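Long-range contact in Tle cognate immunity protein 4 C-terminal domain-containing protein (Pseudomonas aeruginosa PAO1, PDB 4R1D), which binds the type VI secretion lipase toxin Tle4 as its cognate immunity protein, probably inhibiting it and so protecting the cell that makes it: residues 72-84 / 92-104. Numbering follows the deposited sequence. Where two conformers were deposited one is given.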
loop_
_atom_site.group_PDB
_atom_site.type_symbol
_atom_site.label_atom_id
_atom_site.label_comp_id
_atom_site.label_asym_id
_atom_site.label_seq_id
_atom_site.Cartn_x
_atom_site.Cartn_y
_atom_site.Cartn_z
ATOM N N ILE B 72 -31.959 -3.725 7.072
ATOM C CA ILE B 72 -32.577 -2.586 7.724
ATOM C C ILE B 72 -33.298 -1.687 6.723
ATOM O O ILE B 72 -32.764 -1.371 5.659
ATOM C CB ILE B 72 -31.531 -1.765 8.519
ATOM C CG1 ILE B 72 -30.894 -2.639 9.608
ATOM C CG2 ILE B 72 -32.166 -0.524 9.133
ATOM C CD1 ILE B 72 -29.644 -2.044 10.226
ATOM N N ASP B 73 -34.514 -1.278 7.079
ATOM C CA ASP B 73 -35.311 -0.371 6.253
ATOM C C ASP B 73 -35.139 1.059 6.759
ATOM O O ASP B 73 -35.556 1.381 7.873
ATOM C CB ASP B 73 -36.787 -0.796 6.300
ATOM C CG ASP B 73 -37.688 0.083 5.436
ATOM O OD1 ASP B 73 -37.176 0.829 4.575
ATOM O OD2 ASP B 73 -38.923 0.016 5.613
ATOM N N PHE B 74 -34.506 1.913 5.955
ATOM C CA PHE B 74 -34.194 3.275 6.380
ATOM C C PHE B 74 -35.291 4.276 6.034
ATOM O O PHE B 74 -35.098 5.483 6.178
ATOM C CB PHE B 74 -32.880 3.765 5.749
ATOM C CG PHE B 74 -31.671 2.958 6.144
ATOM C CD1 PHE B 74 -31.308 2.847 7.470
ATOM C CD2 PHE B 74 -30.887 2.336 5.182
ATOM C CE1 PHE B 74 -30.191 2.114 7.847
ATOM C CE2 PHE B 74 -29.762 1.599 5.550
ATOM C CZ PHE B 74 -29.416 1.488 6.879
ATOM N N GLY B 75 -36.432 3.776 5.574
ATOM C CA GLY B 75 -37.472 4.641 5.051
ATOM C C GLY B 75 -37.076 5.143 3.672
ATOM O O GLY B 75 -35.930 4.970 3.245
ATOM N N ASN B 76 -38.024 5.760 2.973
ATOM C CA ASN B 76 -37.758 6.335 1.661
ATOM C C ASN B 76 -37.138 5.346 0.676
ATOM O O ASN B 76 -36.293 5.718 -0.139
ATOM C CB ASN B 76 -36.889 7.587 1.809
ATOM C CG ASN B 76 -37.656 8.748 2.411
ATOM O OD1 ASN B 76 -37.461 9.111 3.575
ATOM N ND2 ASN B 76 -38.548 9.335 1.617
ATOM N N GLU B 77 -37.596 4.096 0.755
ATOM C CA GLU B 77 -37.106 2.959 -0.044
ATOM C C GLU B 77 -35.613 2.644 0.071
ATOM O O GLU B 77 -35.095 1.821 -0.673
ATOM C CB GLU B 77 -37.529 3.027 -1.523
ATOM C CG GLU B 77 -37.647 4.409 -2.124
ATOM C CD GLU B 77 -39.015 5.012 -1.892
ATOM O OE1 GLU B 77 -39.142 6.251 -1.960
ATOM O OE2 GLU B 77 -39.966 4.238 -1.641
ATOM N N SER B 78 -34.934 3.282 1.011
ATOM C CA SER B 78 -33.522 2.999 1.224
ATOM C C SER B 78 -33.366 1.813 2.168
ATOM O O SER B 78 -34.134 1.675 3.123
ATOM C CB SER B 78 -32.818 4.236 1.780
ATOM O OG SER B 78 -31.460 3.952 2.066
ATOM N N VAL B 79 -32.381 0.954 1.899
ATOM C CA VAL B 79 -32.151 -0.219 2.735
ATOM C C VAL B 79 -30.671 -0.427 3.056
ATOM O O VAL B 79 -29.785 0.086 2.366
ATOM C CB VAL B 79 -32.687 -1.508 2.069
ATOM C CG1 VAL B 79 -34.193 -1.393 1.813
ATOM C CG2 VAL B 79 -31.940 -1.789 0.773
ATOM N N GLY B 80 -30.409 -1.197 4.102
ATOM C CA GLY B 80 -29.044 -1.560 4.436
ATOM C C GLY B 80 -28.898 -3.036 4.725
ATOM O O GLY B 80 -29.793 -3.653 5.300
ATOM N N LEU B 81 -27.775 -3.613 4.313
ATOM C CA LEU B 81 -27.429 -4.968 4.704
ATOM C C LEU B 81 -26.366 -4.883 5.783
ATOM O O LEU B 81 -25.316 -4.282 5.577
ATOM C CB LEU B 81 -26.900 -5.776 3.508
ATOM C CG LEU B 81 -27.830 -5.882 2.289
ATOM C CD1 LEU B 81 -27.164 -6.609 1.128
ATOM C CD2 LEU B 81 -29.147 -6.567 2.669
ATOM N N LEU B 82 -26.649 -5.473 6.937
ATOM C CA LEU B 82 -25.716 -5.451 8.053
ATOM C C LEU B 82 -25.122 -6.831 8.244
ATOM O O LEU B 82 -25.850 -7.819 8.432
ATOM C CB LEU B 82 -26.436 -5.011 9.334
ATOM C CG LEU B 82 -25.534 -4.704 10.531
ATOM C CD1 LEU B 82 -24.847 -3.375 10.333
ATOM C CD2 LEU B 82 -26.381 -4.669 11.801
ATOM N N SER B 83 -23.797 -6.901 8.188
ATOM C CA SER B 83 -23.077 -8.156 8.369
ATOM C C SER B 83 -21.907 -7.902 9.302
ATOM O O SER B 83 -21.559 -6.753 9.545
ATOM C CB SER B 83 -22.579 -8.693 7.019
ATOM O OG SER B 83 -21.682 -7.776 6.400
ATOM N N TRP B 84 -21.316 -8.960 9.851
ATOM C CA TRP B 84 -20.046 -8.812 10.565
ATOM C C TRP B 84 -18.974 -8.305 9.601
ATOM O O TRP B 84 -18.970 -8.673 8.432
ATOM C CB TRP B 84 -19.619 -10.145 11.190
ATOM C CG TRP B 84 -20.386 -10.453 12.442
ATOM C CD1 TRP B 84 -21.254 -11.488 12.642
ATOM C CD2 TRP B 84 -20.360 -9.707 13.662
ATOM N NE1 TRP B 84 -21.770 -11.433 13.919
ATOM C CE2 TRP B 84 -21.238 -10.348 14.564
ATOM C CE3 TRP B 84 -19.685 -8.557 14.084
ATOM C CZ2 TRP B 84 -21.447 -9.880 15.856
ATOM C CZ3 TRP B 84 -19.894 -8.097 15.369
ATOM C CH2 TRP B 84 -20.769 -8.757 16.240
ATOM N N THR B 92 -17.199 -4.522 15.251
ATOM C CA THR B 92 -17.633 -3.755 14.090
ATOM C C THR B 92 -18.417 -4.593 13.099
ATOM O O THR B 92 -18.128 -5.777 12.880
ATOM C CB THR B 92 -16.451 -3.085 13.339
ATOM O OG1 THR B 92 -15.562 -4.089 12.830
ATOM C CG2 THR B 92 -15.689 -2.135 14.265
ATOM N N TYR B 93 -19.422 -3.947 12.513
ATOM C CA TYR B 93 -20.212 -4.497 11.430
ATOM C C TYR B 93 -19.773 -3.848 10.129
ATOM O O TYR B 93 -19.103 -2.815 10.125
ATOM C CB TYR B 93 -21.683 -4.106 11.606
ATOM C CG TYR B 93 -22.353 -4.557 12.886
ATOM C CD1 TYR B 93 -22.280 -5.872 13.314
ATOM C CD2 TYR B 93 -23.084 -3.662 13.648
ATOM C CE1 TYR B 93 -22.915 -6.276 14.490
ATOM C CE2 TYR B 93 -23.714 -4.052 14.810
ATOM C CZ TYR B 93 -23.628 -5.357 15.226
ATOM O OH TYR B 93 -24.267 -5.731 16.390
ATOM N N LEU B 94 -20.181 -4.462 9.026
ATOM C CA LEU B 94 -20.206 -3.802 7.740
ATOM C C LEU B 94 -21.657 -3.431 7.503
ATOM O O LEU B 94 -22.546 -4.290 7.601
ATOM C CB LEU B 94 -19.758 -4.780 6.662
ATOM C CG LEU B 94 -19.533 -4.233 5.256
ATOM C CD1 LEU B 94 -18.490 -3.107 5.278
ATOM C CD2 LEU B 94 -19.098 -5.375 4.346
ATOM N N LEU B 95 -21.903 -2.156 7.222
ATOM C CA LEU B 95 -23.233 -1.696 6.848
ATOM C C LEU B 95 -23.197 -1.245 5.397
ATOM O O LEU B 95 -22.560 -0.248 5.060
ATOM C CB LEU B 95 -23.684 -0.555 7.752
ATOM C CG LEU B 95 -25.030 0.083 7.388
ATOM C CD1 LEU B 95 -26.127 -0.972 7.376
ATOM C CD2 LEU B 95 -25.363 1.217 8.345
ATOM N N ASP B 96 -23.854 -2.020 4.541
ATOM C CA ASP B 96 -23.893 -1.751 3.104
ATOM C C ASP B 96 -25.225 -1.072 2.760
ATOM O O ASP B 96 -26.247 -1.752 2.627
ATOM C CB ASP B 96 -23.762 -3.079 2.369
ATOM C CG ASP B 96 -23.497 -2.920 0.879
ATOM O OD1 ASP B 96 -23.299 -1.779 0.448
ATOM O OD2 ASP B 96 -23.477 -3.955 0.166
ATOM N N THR B 97 -25.226 0.254 2.635
ATOM C CA THR B 97 -26.479 0.987 2.399
ATOM C C THR B 97 -26.725 1.300 0.930
ATOM O O THR B 97 -25.812 1.706 0.199
ATOM C CB THR B 97 -26.571 2.316 3.173
ATOM O OG1 THR B 97 -25.632 3.253 2.642
ATOM C CG2 THR B 97 -26.347 2.124 4.687
ATOM N N TYR B 98 -27.971 1.120 0.512
ATOM C CA TYR B 98 -28.396 1.481 -0.833
ATOM C C TYR B 98 -29.451 2.566 -0.703
ATOM O O TYR B 98 -30.386 2.451 0.094
ATOM C CB TYR B 98 -28.925 0.241 -1.559
ATOM C CG TYR B 98 -27.842 -0.797 -1.689
ATOM C CD1 TYR B 98 -27.031 -0.829 -2.806
ATOM C CD2 TYR B 98 -27.569 -1.691 -0.650
ATOM C CE1 TYR B 98 -26.005 -1.746 -2.923
ATOM C CE2 TYR B 98 -26.541 -2.615 -0.758
ATOM C CZ TYR B 98 -25.762 -2.631 -1.900
ATOM O OH TYR B 98 -24.735 -3.535 -2.040
ATOM N N VAL B 99 -29.279 3.640 -1.457
ATOM C CA VAL B 99 -30.131 4.811 -1.277
ATOM C C VAL B 99 -30.395 5.462 -2.622
ATOM O O VAL B 99 -29.545 5.424 -3.515
ATOM C CB VAL B 99 -29.502 5.827 -0.294
ATOM C CG1 VAL B 99 -28.182 6.374 -0.833
ATOM C CG2 VAL B 99 -30.479 6.957 0.024
ATOM N N THR B 100 -31.579 6.045 -2.768
ATOM C CA THR B 100 -31.990 6.638 -4.032
ATOM C C THR B 100 -32.292 8.122 -3.887
ATOM O O THR B 100 -32.749 8.571 -2.847
ATOM C CB THR B 100 -33.247 5.932 -4.571
ATOM O OG1 THR B 100 -34.272 5.964 -3.569
ATOM C CG2 THR B 100 -32.927 4.490 -4.908
ATOM N N SER B 101 -32.035 8.886 -4.943
ATOM C CA SER B 101 -32.358 10.302 -4.943
ATOM C C SER B 101 -33.841 10.492 -5.255
ATOM O O SER B 101 -34.483 9.596 -5.816
ATOM C CB SER B 101 -31.515 11.024 -5.992
ATOM O OG SER B 101 -31.624 10.361 -7.241
ATOM N N LYS B 102 -34.370 11.649 -4.866
ATOM C CA LYS B 102 -35.749 12.021 -5.182
ATOM C C LYS B 102 -35.773 13.459 -5.679
ATOM O O LYS B 102 -34.948 14.283 -5.273
ATOM C CB LYS B 102 -36.647 11.892 -3.944
ATOM C CG LYS B 102 -36.551 10.550 -3.248
ATOM C CD LYS B 102 -36.869 9.406 -4.190
ATOM C CE LYS B 102 -36.274 8.099 -3.689
ATOM N NZ LYS B 102 -36.551 6.966 -4.611
ATOM N N PRO B 103 -36.748 13.785 -6.543
ATOM C CA PRO B 103 -37.784 12.877 -7.045
ATOM C C PRO B 103 -37.353 12.048 -8.250
ATOM O O PRO B 103 -38.008 11.050 -8.558
ATOM C CB PRO B 103 -38.920 13.832 -7.447
ATOM C CG PRO B 103 -38.234 15.105 -7.778
ATOM C CD PRO B 103 -37.082 15.198 -6.793
ATOM N N THR B 104 -36.290 12.457 -8.936
ATOM C CA THR B 104 -35.760 11.632 -10.010
ATOM C C THR B 104 -34.897 10.521 -9.422
ATOM O O THR B 104 -33.955 10.771 -8.675
ATOM C CB THR B 104 -34.932 12.437 -11.032
ATOM O OG1 THR B 104 -35.790 13.330 -11.751
ATOM C CG2 THR B 104 -34.280 11.498 -12.031
#
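With CG of Leu-82 trans to its own backbone nitrogen (chi1 -170°) and the Tyr-93 ring swung beside its own nitrogen (chi1 -59°), the two side chains cross slantwise, and methyl CD2 of Leu-82 sits over one face of the tyrosine, 4.1 Å from the ring centroid. The other methyl, CD1, lies 3.5 Å from CB of Tyr-93 and also reaches Leu-95. Next along, the six-membered ring of Trp-84 meets the Tyr-93 ring with planes inclined at 48°, and Tyr-93 CE1 lies over a face of the indole.

These residues line the antiparallel hairpin of strands 79-84 and 92-100. Val-79, Leu-81 and Ser-83 exchange paired backbone hydrogen bonds with Tyr-98, Asp-96 and Leu-94; the bond from Asp-96 N to Leu-81 O is 2.9 Å long and almost straight. Gly-80 faces Thr-97, and Phe-74, just ahead of the type I' turn Gly-75 to Ser-78 that leads into strand 79-84, comes in over that glycine to place CE2 3.6 Å from Thr-97 CG2. At the end of that turn, Ser-78 OG gives a 2.7 Å hydrogen bond to Tyr-98 O, which also accepts from Val-79 N. Farther out, in one of the two conformers of Lys-102, NZ makes a long and therefore doubtful salt bridge with Glu-77 OE1, 3.8 Å, and donates to Thr-100 OG1.

On the side of Leu-81, Asp-96 and Tyr-98, helix 42-58 packs through Leu-52. Here Tyr-98 OH donates to Asp-96 OD2 over 2.6 Å, and Arg-109 of the next strand pairs with that same oxygen. On the other side, Leu-95 packs against Arg-397 of the partner chain. The hairpin is thus held by backbone bonds and apolar contacts, while the buried Asp-96 carboxylate, gripped by a hydroxyl and a guanidinium, is probably stabilised in its charged form.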